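Local coordinates for protein putative Ribokinase II (Escherichia coli O6, PDB 3IQ0) that probably transfers a phosphate from ATP, bound here together with magnesium, to a sugar, as expected of a ribokinase-like carbohydrate kinase of the pfkB family, at residues 283-288 / 307-312; 224-229 / 264-269; 23-28 / 103-108. One frame throughout, in Å; residues are numbered along the deposited sequence.

In the fold
Interactions 1 and 2 belong to the ATP-binding side of the chain and are joined directly: helix 258-271 and helix 276-290 follow one another, and Cys286 CB packs on Ala265 CB at 3.6 Å. Interaction 2 is the buried one, setting a strand of the nine-stranded central sheet against helix 258-271. Interaction 1, partly buried, packs the C-terminal helix 303-312 across helix 276-290. Interaction 3, partly buried and about 32 Å from both, centre to centre, joins a loop between two strands of the small four-stranded sheet to its outer strand 106-109, where the second subunit also packs. All three rely on apolar contact around an aromatic ring; interactions 1 and 2 also bind the nucleotide, and 2 adds a water bridge.

Interaction 1. Residues 283-288 / 307-312; sequences ANACGA and ETFIQR. With ATP (adenosine-5'-triphosphate), chain G.
Helix segments 283-288 and 307-312 cross almost at right angles, their axes 96° apart and 9.7 Å distant at closest approach, with Ala285 and Ile310 nearest in the backbone. So steep a crossing limits the meeting to a few side chains, and it buries a modest 150 Å². The methyl of Ala285 sits between two residues of the C-terminal helix: its CB lies 3.7 Å from CD2 of Phe309, at the ring's edge near the ring plane, and 3.7 Å from CG1 of Ile310. With CG anti to the backbone N (chi1 177°), Phe309 reaches along helix 276-290 by one turn, and its CZ comes within 3.9 Å of Ala288 CB, approached obliquely. Alanine suits both positions on helix 276-290, because a short side chain lets the phenyl ring come close to the helix. Tyr248, in a loop, meets the same ring edge-to-face and also touches Ala285 and Ile310, so a third element completes the cluster.

The nucleotide lies along another side of helix 276-290. Asn284 OD1 accepts a hydrogen bond from the ribose O2' of ATP, modelled at 2.5 Å, a length shorter than usual and best not read literally, while its ND2 is held by the backbone carbonyl of Glu246; the second bond fixes which way the amide is turned. Gly287, with no side chain, lets the sugar come close, its CA 3.4 Å from ATP O4'. The methyl of Ala288 is shared, for its CB touches Phe309 and also lies 3.9 Å from N3 of the adenine. The chemistry thus divides mostly by face, with Ala288 as the link: apolar carbons join the two helices, whereas a polar amide and a bare glycine backbone receive the ribose, consistent with a ribokinase-like kinase.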
loop_
_atom_site.group_PDB
_atom_site.type_symbol
_atom_site.label_atom_id
_atom_site.label_comp_id
_atom_site.label_asym_id
_atom_site.label_seq_id
_atom_site.Cartn_x
_atom_site.Cartn_y
_atom_site.Cartn_z
ATOM N N ALA B 283 12.119 4.422 31.781
ATOM C CA ALA B 283 11.146 4.072 30.754
ATOM C C ALA B 283 10.124 5.201 30.682
ATOM O O ALA B 283 9.798 5.687 29.603
ATOM C CB ALA B 283 10.450 2.758 31.103
ATOM N N ASN B 284 9.629 5.614 31.845
ATOM C CA ASN B 284 8.643 6.685 31.945
ATOM C C ASN B 284 9.152 7.955 31.267
ATOM O O ASN B 284 8.442 8.584 30.485
ATOM C CB ASN B 284 8.324 6.951 33.425
ATOM C CG ASN B 284 7.283 8.038 33.620
ATOM O OD1 ASN B 284 6.309 8.127 32.876
ATOM N ND2 ASN B 284 7.478 8.863 34.645
ATOM N N ALA B 285 10.390 8.322 31.567
ATOM C CA ALA B 285 11.002 9.501 30.976
ATOM C C ALA B 285 11.179 9.309 29.473
ATOM O O ALA B 285 10.988 10.246 28.700
ATOM C CB ALA B 285 12.347 9.774 31.628
ATOM N N CYS B 286 11.545 8.099 29.059
ATOM C CA CYS B 286 11.735 7.819 27.634
ATOM C C CYS B 286 10.427 8.065 26.886
ATOM O O CYS B 286 10.385 8.787 25.883
ATOM C CB CYS B 286 12.188 6.372 27.426
ATOM S SG CYS B 286 12.689 5.988 25.723
ATOM N N GLY B 287 9.349 7.475 27.383
ATOM C CA GLY B 287 8.069 7.670 26.736
ATOM C C GLY B 287 7.680 9.136 26.705
ATOM O O GLY B 287 7.038 9.592 25.761
ATOM N N ALA B 288 8.064 9.875 27.740
ATOM C CA ALA B 288 7.744 11.298 27.827
ATOM C C ALA B 288 8.478 12.056 26.729
ATOM O O ALA B 288 7.899 12.896 26.042
ATOM C CB ALA B 288 8.144 11.842 29.189
ATOM N N GLU B 307 18.650 10.653 31.169
ATOM C CA GLU B 307 19.275 11.029 32.430
ATOM C C GLU B 307 19.165 12.538 32.680
ATOM O O GLU B 307 18.734 12.979 33.748
ATOM C CB GLU B 307 20.743 10.598 32.400
ATOM C CG GLU B 307 21.455 10.606 33.736
ATOM C CD GLU B 307 21.624 11.997 34.310
ATOM O OE1 GLU B 307 22.084 12.899 33.573
ATOM O OE2 GLU B 307 21.305 12.178 35.506
ATOM N N THR B 308 19.560 13.323 31.688
ATOM C CA THR B 308 19.505 14.771 31.802
ATOM C C THR B 308 18.058 15.250 31.893
ATOM O O THR B 308 17.741 16.160 32.660
ATOM C CB THR B 308 20.194 15.429 30.602
ATOM O OG1 THR B 308 19.613 14.930 29.393
ATOM C CG2 THR B 308 21.673 15.118 30.602
ATOM N N PHE B 309 17.180 14.636 31.107
ATOM C CA PHE B 309 15.764 14.989 31.123
ATOM C C PHE B 309 15.263 14.882 32.561
ATOM O O PHE B 309 14.653 15.805 33.099
ATOM C CB PHE B 309 14.982 14.024 30.228
ATOM C CG PHE B 309 13.494 14.250 30.233
ATOM C CD1 PHE B 309 12.935 15.345 29.577
ATOM C CD2 PHE B 309 12.649 13.359 30.884
ATOM C CE1 PHE B 309 11.551 15.545 29.572
ATOM C CE2 PHE B 309 11.268 13.548 30.886
ATOM C CZ PHE B 309 10.719 14.640 30.229
ATOM N N ILE B 310 15.537 13.738 33.180
ATOM C CA ILE B 310 15.133 13.484 34.557
ATOM C C ILE B 310 15.787 14.493 35.496
ATOM O O ILE B 310 15.106 15.118 36.309
ATOM C CB ILE B 310 15.536 12.061 34.989
ATOM C CG1 ILE B 310 14.779 11.034 34.150
ATOM C CG2 ILE B 310 15.262 11.865 36.472
ATOM C CD1 ILE B 310 15.241 9.615 34.381
ATOM N N GLN B 311 17.105 14.643 35.383
ATOM C CA GLN B 311 17.847 15.581 36.220
ATOM C C GLN B 311 17.182 16.932 36.185
ATOM O O GLN B 311 16.410 17.285 37.081
ATOM C CB GLN B 311 19.277 15.783 35.719
ATOM C CG GLN B 311 20.208 14.614 35.869
ATOM C CD GLN B 311 21.631 14.975 35.488
ATOM O OE1 GLN B 311 21.852 15.806 34.600
ATOM N NE2 GLN B 311 22.608 14.346 36.143
ATOM N N ARG B 312 17.507 17.680 35.134
ATOM C CA ARG B 312 16.991 19.029 34.917
ATOM C C ARG B 312 15.699 19.288 35.654
ATOM O O ARG B 312 15.562 20.312 36.324
ATOM C CB ARG B 312 16.761 19.294 33.421
ATOM C CG ARG B 312 18.032 19.490 32.605
ATOM C CD ARG B 312 17.702 20.012 31.203
ATOM N NE ARG B 312 17.482 21.460 31.155
ATOM C CZ ARG B 312 16.893 22.089 30.138
ATOM N NH1 ARG B 312 16.455 21.397 29.092
ATOM N NH2 ARG B 312 16.769 23.408 30.144
HETATM P PG ATP G . 0.794 2.032 22.319
HETATM O O1G ATP G . 1.270 3.071 21.339
HETATM O O2G ATP G . -0.437 1.314 21.829
HETATM O O3G ATP G . 1.898 1.012 22.598
HETATM P PB ATP G . 0.610 2.569 25.220
HETATM O O1B ATP G . -0.687 2.828 25.924
HETATM O O2B ATP G . 1.289 1.249 25.334
HETATM O O3B ATP G . 0.429 2.863 23.647
HETATM P PA ATP G . 1.181 5.147 26.317
HETATM O O1A ATP G . 0.677 6.069 25.230
HETATM O O2A ATP G . 0.354 4.868 27.514
HETATM O O3A ATP G . 1.602 3.723 25.646
HETATM O "O5'" ATP G . 2.872 5.229 26.947
HETATM C "C5'" ATP G . 4.220 5.141 27.061
HETATM C "C4'" ATP G . 4.579 5.650 28.434
HETATM O "O4'" ATP G . 5.021 6.909 27.912
HETATM C "C3'" ATP G . 3.497 6.152 29.453
HETATM O "O3'" ATP G . 3.118 5.208 30.441
HETATM C "C2'" ATP G . 4.114 7.381 29.960
HETATM O "O2'" ATP G . 5.040 7.086 31.014
HETATM C "C1'" ATP G . 4.756 8.005 28.759
HETATM N N9 ATP G . 3.808 8.974 28.071
HETATM C C8 ATP G . 2.923 8.756 27.022
HETATM N N7 ATP G . 2.250 9.868 26.688
HETATM C C5 ATP G . 2.679 10.838 27.494
HETATM C C6 ATP G . 2.390 12.297 27.713
HETATM N N6 ATP G . 1.490 12.900 26.936
HETATM N N1 ATP G . 3.088 12.996 28.721
HETATM C C2 ATP G . 4.039 12.405 29.557
HETATM N N3 ATP G . 4.346 11.050 29.404
HETATM C C4 ATP G . 3.708 10.252 28.426
#

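Interaction 2. Residues 224-229 / 264-269; sequences EVIVKR and GAWIAC. With ATP (adenosine-5'-triphosphate), chain G.
Ile226, on strand 224-228, presses onto the indole of Trp266 from helix 258-271 in a CH-pi contact. Its CG1 stands 3.8 Å from the centroid of the six-membered ring and only 8° off the normal, while CD1 reaches Trp266 CZ2 at 3.8 Å. This is the tight part: a branched aliphatic chain covers a broad flat face, and Ile193 of the adjacent strand touches both residues.

Toward Glu224 the packing gives way to polar contacts. A water receives a weak bond from Trp266 NE1 (3.0 Å) and donates to Glu224 OE1 (2.8 Å), bridging strand and helix. Glu224 OE2 lies at the ring edge, but its polar partners are Tyr236 OH and the salt-bridging Arg270.

At the strand's other end Lys228 turns to ATP, its chain bent at chi3 (-70°), and NZ bonds O2B of the beta-phosphate at 3.0 Å. Asp167 forms a salt bridge with that ammonium group, which also donates to Met195 O, and Arg229 N adds a weak bond to the ribose O3'. The apolar contact seats the strand of this alpha/beta fold on its helix, while the lysine's positive charge, shared with Asp167, would probably offset some of the phosphate's negative charge.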
loop_
_atom_site.group_PDB
_atom_site.type_symbol
_atom_site.label_atom_id
_atom_site.label_comp_id
_atom_site.label_asym_id
_atom_site.label_seq_id
_atom_site.Cartn_x
_atom_site.Cartn_y
_atom_site.Cartn_z
ATOM N N GLU B 224 6.618 -9.993 36.251
ATOM C CA GLU B 224 6.515 -8.542 36.316
ATOM C C GLU B 224 5.452 -8.007 35.382
ATOM O O GLU B 224 5.334 -8.438 34.238
ATOM C CB GLU B 224 7.858 -7.901 35.964
ATOM C CG GLU B 224 8.961 -8.184 36.969
ATOM C CD GLU B 224 10.329 -7.784 36.461
ATOM O OE1 GLU B 224 10.816 -8.414 35.507
ATOM O OE2 GLU B 224 10.921 -6.840 37.012
ATOM N N VAL B 225 4.676 -7.062 35.889
ATOM C CA VAL B 225 3.628 -6.422 35.114
ATOM C C VAL B 225 3.896 -4.928 35.179
ATOM O O VAL B 225 3.832 -4.326 36.257
ATOM C CB VAL B 225 2.234 -6.711 35.703
ATOM C CG1 VAL B 225 1.158 -5.983 34.898
ATOM C CG2 VAL B 225 1.981 -8.209 35.702
ATOM N N ILE B 226 4.243 -4.342 34.039
ATOM C CA ILE B 226 4.507 -2.911 33.979
ATOM C C ILE B 226 3.345 -2.239 33.261
ATOM O O ILE B 226 3.149 -2.435 32.061
ATOM C CB ILE B 226 5.823 -2.591 33.226
ATOM C CG1 ILE B 226 7.029 -3.112 34.004
ATOM C CG2 ILE B 226 5.970 -1.095 33.056
ATOM C CD1 ILE B 226 7.253 -4.595 33.895
ATOM N N VAL B 227 2.568 -1.451 34.001
ATOM C CA VAL B 227 1.419 -0.773 33.414
ATOM C C VAL B 227 1.706 0.664 33.026
ATOM O O VAL B 227 2.104 1.484 33.856
ATOM C CB VAL B 227 0.207 -0.794 34.363
ATOM C CG1 VAL B 227 -0.921 0.045 33.785
ATOM C CG2 VAL B 227 -0.263 -2.228 34.562
ATOM N N LYS B 228 1.502 0.951 31.747
ATOM C CA LYS B 228 1.704 2.284 31.194
ATOM C C LYS B 228 0.393 3.053 31.340
ATOM O O LYS B 228 -0.669 2.548 30.984
ATOM C CB LYS B 228 2.104 2.159 29.721
ATOM C CG LYS B 228 3.484 1.549 29.528
ATOM C CD LYS B 228 3.651 0.961 28.143
ATOM C CE LYS B 228 2.807 -0.287 27.978
ATOM N NZ LYS B 228 2.943 -0.876 26.621
ATOM N N ARG B 229 0.468 4.270 31.867
ATOM C CA ARG B 229 -0.732 5.070 32.091
ATOM C C ARG B 229 -0.769 6.393 31.338
ATOM O O ARG B 229 -1.223 7.400 31.874
ATOM C CB ARG B 229 -0.898 5.337 33.591
ATOM C CG ARG B 229 -0.914 4.088 34.457
ATOM C CD ARG B 229 -1.045 4.436 35.935
ATOM N NE ARG B 229 -1.046 3.242 36.778
ATOM C CZ ARG B 229 -1.956 2.275 36.710
ATOM N NH1 ARG B 229 -2.955 2.352 35.835
ATOM N NH2 ARG B 229 -1.863 1.221 37.511
ATOM N N GLY B 264 11.069 -0.410 24.962
ATOM C CA GLY B 264 12.475 -0.638 24.671
ATOM C C GLY B 264 13.329 -0.163 25.828
ATOM O O GLY B 264 14.270 -0.845 26.245
ATOM N N ALA B 265 12.994 1.014 26.348
ATOM C CA ALA B 265 13.727 1.587 27.474
ATOM C C ALA B 265 13.715 0.651 28.685
ATOM O O ALA B 265 14.753 0.416 29.308
ATOM C CB ALA B 265 13.128 2.930 27.850
ATOM N N TRP B 266 12.546 0.114 29.019
ATOM C CA TRP B 266 12.447 -0.786 30.166
ATOM C C TRP B 266 13.344 -2.008 29.990
ATOM O O TRP B 266 14.205 -2.304 30.834
ATOM C CB TRP B 266 10.993 -1.246 30.382
ATOM C CG TRP B 266 10.887 -2.364 31.399
ATOM C CD1 TRP B 266 10.953 -3.711 31.157
ATOM C CD2 TRP B 266 10.816 -2.218 32.823
ATOM N NE1 TRP B 266 10.932 -4.411 32.346
ATOM C CE2 TRP B 266 10.850 -3.516 33.383
ATOM C CE3 TRP B 266 10.732 -1.114 33.682
ATOM C CZ2 TRP B 266 10.800 -3.738 34.768
ATOM C CZ3 TRP B 266 10.681 -1.337 35.061
ATOM C CH2 TRP B 266 10.717 -2.637 35.585
ATOM N N ILE B 267 13.140 -2.714 28.886
ATOM C CA ILE B 267 13.905 -3.916 28.598
ATOM C C ILE B 267 15.405 -3.657 28.519
ATOM O O ILE B 267 16.200 -4.430 29.054
ATOM C CB ILE B 267 13.430 -4.566 27.282
ATOM C CG1 ILE B 267 11.946 -4.939 27.393
ATOM C CG2 ILE B 267 14.251 -5.799 26.989
ATOM C CD1 ILE B 267 11.659 -6.025 28.434
ATOM N N ALA B 268 15.798 -2.570 27.863
ATOM C CA ALA B 268 17.223 -2.262 27.740
ATOM C C ALA B 268 17.825 -1.859 29.084
ATOM O O ALA B 268 18.914 -2.307 29.447
ATOM C CB ALA B 268 17.436 -1.155 26.711
ATOM N N CYS B 269 17.113 -1.027 29.835
ATOM C CA CYS B 269 17.617 -0.584 31.132
ATOM C C CYS B 269 17.776 -1.746 32.086
ATOM O O CYS B 269 18.718 -1.785 32.882
ATOM C CB CYS B 269 16.692 0.463 31.738
ATOM S SG CYS B 269 16.845 2.044 30.933
HETATM P PG ATP G . 0.794 2.032 22.319
HETATM O O1G ATP G . 1.270 3.071 21.339
HETATM O O2G ATP G . -0.437 1.314 21.829
HETATM O O3G ATP G . 1.898 1.012 22.598
HETATM P PB ATP G . 0.610 2.569 25.220
HETATM O O1B ATP G . -0.687 2.828 25.924
HETATM O O2B ATP G . 1.289 1.249 25.334
HETATM O O3B ATP G . 0.429 2.863 23.647
HETATM P PA ATP G . 1.181 5.147 26.317
HETATM O O1A ATP G . 0.677 6.069 25.230
HETATM O O2A ATP G . 0.354 4.868 27.514
HETATM O O3A ATP G . 1.602 3.723 25.646
HETATM O "O5'" ATP G . 2.872 5.229 26.947
HETATM C "C5'" ATP G . 4.220 5.141 27.061
HETATM C "C4'" ATP G . 4.579 5.650 28.434
HETATM O "O4'" ATP G . 5.021 6.909 27.912
HETATM C "C3'" ATP G . 3.497 6.152 29.453
HETATM O "O3'" ATP G . 3.118 5.208 30.441
HETATM C "C2'" ATP G . 4.114 7.381 29.960
HETATM O "O2'" ATP G . 5.040 7.086 31.014
HETATM C "C1'" ATP G . 4.756 8.005 28.759
HETATM N N9 ATP G . 3.808 8.974 28.071
HETATM C C8 ATP G . 2.923 8.756 27.022
HETATM N N7 ATP G . 2.250 9.868 26.688
HETATM C C5 ATP G . 2.679 10.838 27.494
HETATM C C6 ATP G . 2.390 12.297 27.713
HETATM N N6 ATP G . 1.490 12.900 26.936
HETATM N N1 ATP G . 3.088 12.996 28.721
HETATM C C2 ATP G . 4.039 12.405 29.557
HETATM N N3 ATP G . 4.346 11.050 29.404
HETATM C C4 ATP G . 3.708 10.252 28.426
HETATM O O HOH W 1 12.238 -6.504 33.988
#

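Interaction 3. Residues 23-28 / 103-108; sequences QPFDQP and DRDFIF
The loop 23-28 faces the start of strand 106-109 without backbone pairing, Phe25 and Ile107 being nearest at 8.5 Å between their CA atoms, so side chains span the gap. Phe25 carries the contact. Its CG is anti to the carbonyl carbon (chi1 -73°), and the ring reaches across to meet Ile107, which comes from the opposite direction. Ile107 CD1 lies over one face in a CH-pi contact, 3.8 Å from the ring centroid and 19° off the normal, and displaced toward the rim on the side of Phe25 CG, which it approaches to 3.6 Å. CG1 of the same isoleucine lies over the middle of the ring, about equally far from its six carbons.

Strand 106-109 is an outer strand of the small four-stranded sheet, which in ribokinase-like kinases forms a lid over the sugar site and often takes part in dimerisation. Here the second subunit is close by: its Phe65 packs on Ile107 and its Gly64 on Phe25.

At the far edge of the ring, Phe25 CZ lies 3.6 Å from the carbonyl oxygen of Asp105, near the ring plane, where the slightly positive C-H edge suits an oxygen. The geometry fits an Asx turn, Asp103 OD1 accepting from Asp105 N, but Asp103 is poorly ordered and the 2.5 Å length doubtful. Phe95 and Thr97 of the same chain also touch Phe25.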
loop_
_atom_site.group_PDB
_atom_site.type_symbol
_atom_site.label_atom_id
_atom_site.label_comp_id
_atom_site.label_asym_id
_atom_site.label_seq_id
_atom_site.Cartn_x
_atom_site.Cartn_y
_atom_site.Cartn_z
ATOM N N GLN B 23 -6.160 17.714 7.271
ATOM C CA GLN B 23 -5.961 17.292 5.887
ATOM C C GLN B 23 -6.640 15.955 5.654
ATOM O O GLN B 23 -6.332 14.968 6.319
ATOM C CB GLN B 23 -4.470 17.164 5.581
ATOM C CG GLN B 23 -4.160 16.859 4.132
ATOM C CD GLN B 23 -2.673 16.847 3.864
ATOM O OE1 GLN B 23 -1.926 17.629 4.450
ATOM N NE2 GLN B 23 -2.235 15.968 2.972
ATOM N N PRO B 24 -7.576 15.905 4.695
ATOM C CA PRO B 24 -8.307 14.680 4.375
ATOM C C PRO B 24 -7.523 13.735 3.462
ATOM O O PRO B 24 -6.545 14.131 2.826
ATOM C CB PRO B 24 -9.563 15.213 3.703
ATOM C CG PRO B 24 -9.019 16.356 2.916
ATOM C CD PRO B 24 -8.085 17.037 3.898
ATOM N N PHE B 25 -7.959 12.482 3.419
ATOM C CA PHE B 25 -7.334 11.471 2.572
ATOM C C PHE B 25 -7.917 11.543 1.161
ATOM O O PHE B 25 -7.306 11.063 0.209
ATOM C CB PHE B 25 -7.622 10.059 3.099
ATOM C CG PHE B 25 -6.874 9.692 4.347
ATOM C CD1 PHE B 25 -5.485 9.657 4.358
ATOM C CD2 PHE B 25 -7.566 9.337 5.498
ATOM C CE1 PHE B 25 -4.797 9.271 5.497
ATOM C CE2 PHE B 25 -6.893 8.951 6.638
ATOM C CZ PHE B 25 -5.503 8.916 6.643
ATOM N N ASP B 26 -9.100 12.142 1.032
ATOM C CA ASP B 26 -9.780 12.193 -0.258
ATOM C C ASP B 26 -9.620 13.460 -1.089
ATOM O O ASP B 26 -10.484 13.789 -1.907
ATOM C CB ASP B 26 -11.267 11.896 -0.051
ATOM C CG ASP B 26 -12.014 13.066 0.545
ATOM O OD1 ASP B 26 -11.373 13.906 1.214
ATOM O OD2 ASP B 26 -13.244 13.139 0.349
ATOM N N GLN B 27 -8.512 14.162 -0.887
ATOM C CA GLN B 27 -8.219 15.375 -1.636
ATOM C C GLN B 27 -6.713 15.507 -1.778
ATOM O O GLN B 27 -5.962 15.116 -0.884
ATOM C CB GLN B 27 -8.791 16.605 -0.925
ATOM C CG GLN B 27 -10.266 16.859 -1.215
ATOM C CD GLN B 27 -10.790 18.108 -0.529
ATOM O OE1 GLN B 27 -10.179 19.175 -0.607
ATOM N NE2 GLN B 27 -11.935 17.982 0.142
ATOM N N PRO B 28 -6.244 16.045 -2.909
ATOM C CA PRO B 28 -4.797 16.186 -3.071
ATOM C C PRO B 28 -4.204 17.168 -2.066
ATOM O O PRO B 28 -4.842 18.147 -1.676
ATOM C CB PRO B 28 -4.654 16.648 -4.516
ATOM C CG PRO B 28 -5.927 17.392 -4.763
ATOM C CD PRO B 28 -6.963 16.528 -4.101
ATOM N N ASP B 103 -7.826 12.599 17.053
ATOM C CA ASP B 103 -7.576 11.296 16.440
ATOM C C ASP B 103 -6.452 11.421 15.415
ATOM O O ASP B 103 -6.193 12.514 14.913
ATOM C CB ASP B 103 -8.846 10.785 15.748
ATOM C CG ASP B 103 -8.742 9.325 15.319
ATOM O OD1 ASP B 103 -7.749 8.958 14.650
ATOM O OD2 ASP B 103 -9.664 8.543 15.647
ATOM N N ARG B 104 -5.789 10.305 15.112
ATOM C CA ARG B 104 -4.699 10.301 14.142
ATOM C C ARG B 104 -5.183 9.898 12.746
ATOM O O ARG B 104 -4.571 10.280 11.751
ATOM C CB ARG B 104 -3.594 9.315 14.544
ATOM C CG ARG B 104 -3.137 9.304 16.000
ATOM C CD ARG B 104 -3.059 7.838 16.446
ATOM N NE ARG B 104 -2.269 7.584 17.648
ATOM C CZ ARG B 104 -2.174 6.387 18.224
ATOM N NH1 ARG B 104 -2.823 5.350 17.704
ATOM N NH2 ARG B 104 -1.429 6.219 19.312
ATOM N N ASP B 105 -6.260 9.117 12.675
ATOM C CA ASP B 105 -6.811 8.629 11.401
ATOM C C ASP B 105 -5.768 7.976 10.497
ATOM O O ASP B 105 -4.777 8.600 10.111
ATOM C CB ASP B 105 -7.522 9.754 10.653
ATOM C CG ASP B 105 -9.029 9.654 10.767
ATOM O OD1 ASP B 105 -9.547 9.684 11.905
ATOM O OD2 ASP B 105 -9.696 9.539 9.716
ATOM N N PHE B 106 -6.009 6.715 10.141
ATOM C CA PHE B 106 -5.061 5.957 9.325
ATOM C C PHE B 106 -5.631 5.200 8.126
ATOM O O PHE B 106 -6.821 4.915 8.051
ATOM C CB PHE B 106 -4.368 4.900 10.190
ATOM C CG PHE B 106 -3.553 5.451 11.326
ATOM C CD1 PHE B 106 -2.191 5.691 11.169
ATOM C CD2 PHE B 106 -4.135 5.676 12.569
ATOM C CE1 PHE B 106 -1.421 6.140 12.237
ATOM C CE2 PHE B 106 -3.374 6.126 13.642
ATOM C CZ PHE B 106 -2.014 6.358 13.478
ATOM N N ILE B 107 -4.740 4.874 7.198
ATOM C CA ILE B 107 -5.055 4.034 6.045
ATOM C C ILE B 107 -3.890 3.060 6.057
ATOM O O ILE B 107 -2.784 3.389 5.622
ATOM C CB ILE B 107 -5.079 4.784 4.699
ATOM C CG1 ILE B 107 -6.357 5.629 4.592
ATOM C CG2 ILE B 107 -5.029 3.772 3.553
ATOM C CD1 ILE B 107 -6.537 6.327 3.248
ATOM N N PHE B 108 -4.140 1.872 6.595
ATOM C CA PHE B 108 -3.125 0.829 6.720
ATOM C C PHE B 108 -3.051 -0.184 5.594
ATOM O O PHE B 108 -4.064 -0.562 5.002
ATOM C CB PHE B 108 -3.344 0.015 7.997
ATOM C CG PHE B 108 -3.119 0.776 9.259
ATOM C CD1 PHE B 108 -1.851 1.240 9.589
ATOM C CD2 PHE B 108 -4.172 1.005 10.139
ATOM C CE1 PHE B 108 -1.630 1.920 10.782
ATOM C CE2 PHE B 108 -3.965 1.685 11.335
ATOM C CZ PHE B 108 -2.693 2.143 11.660
#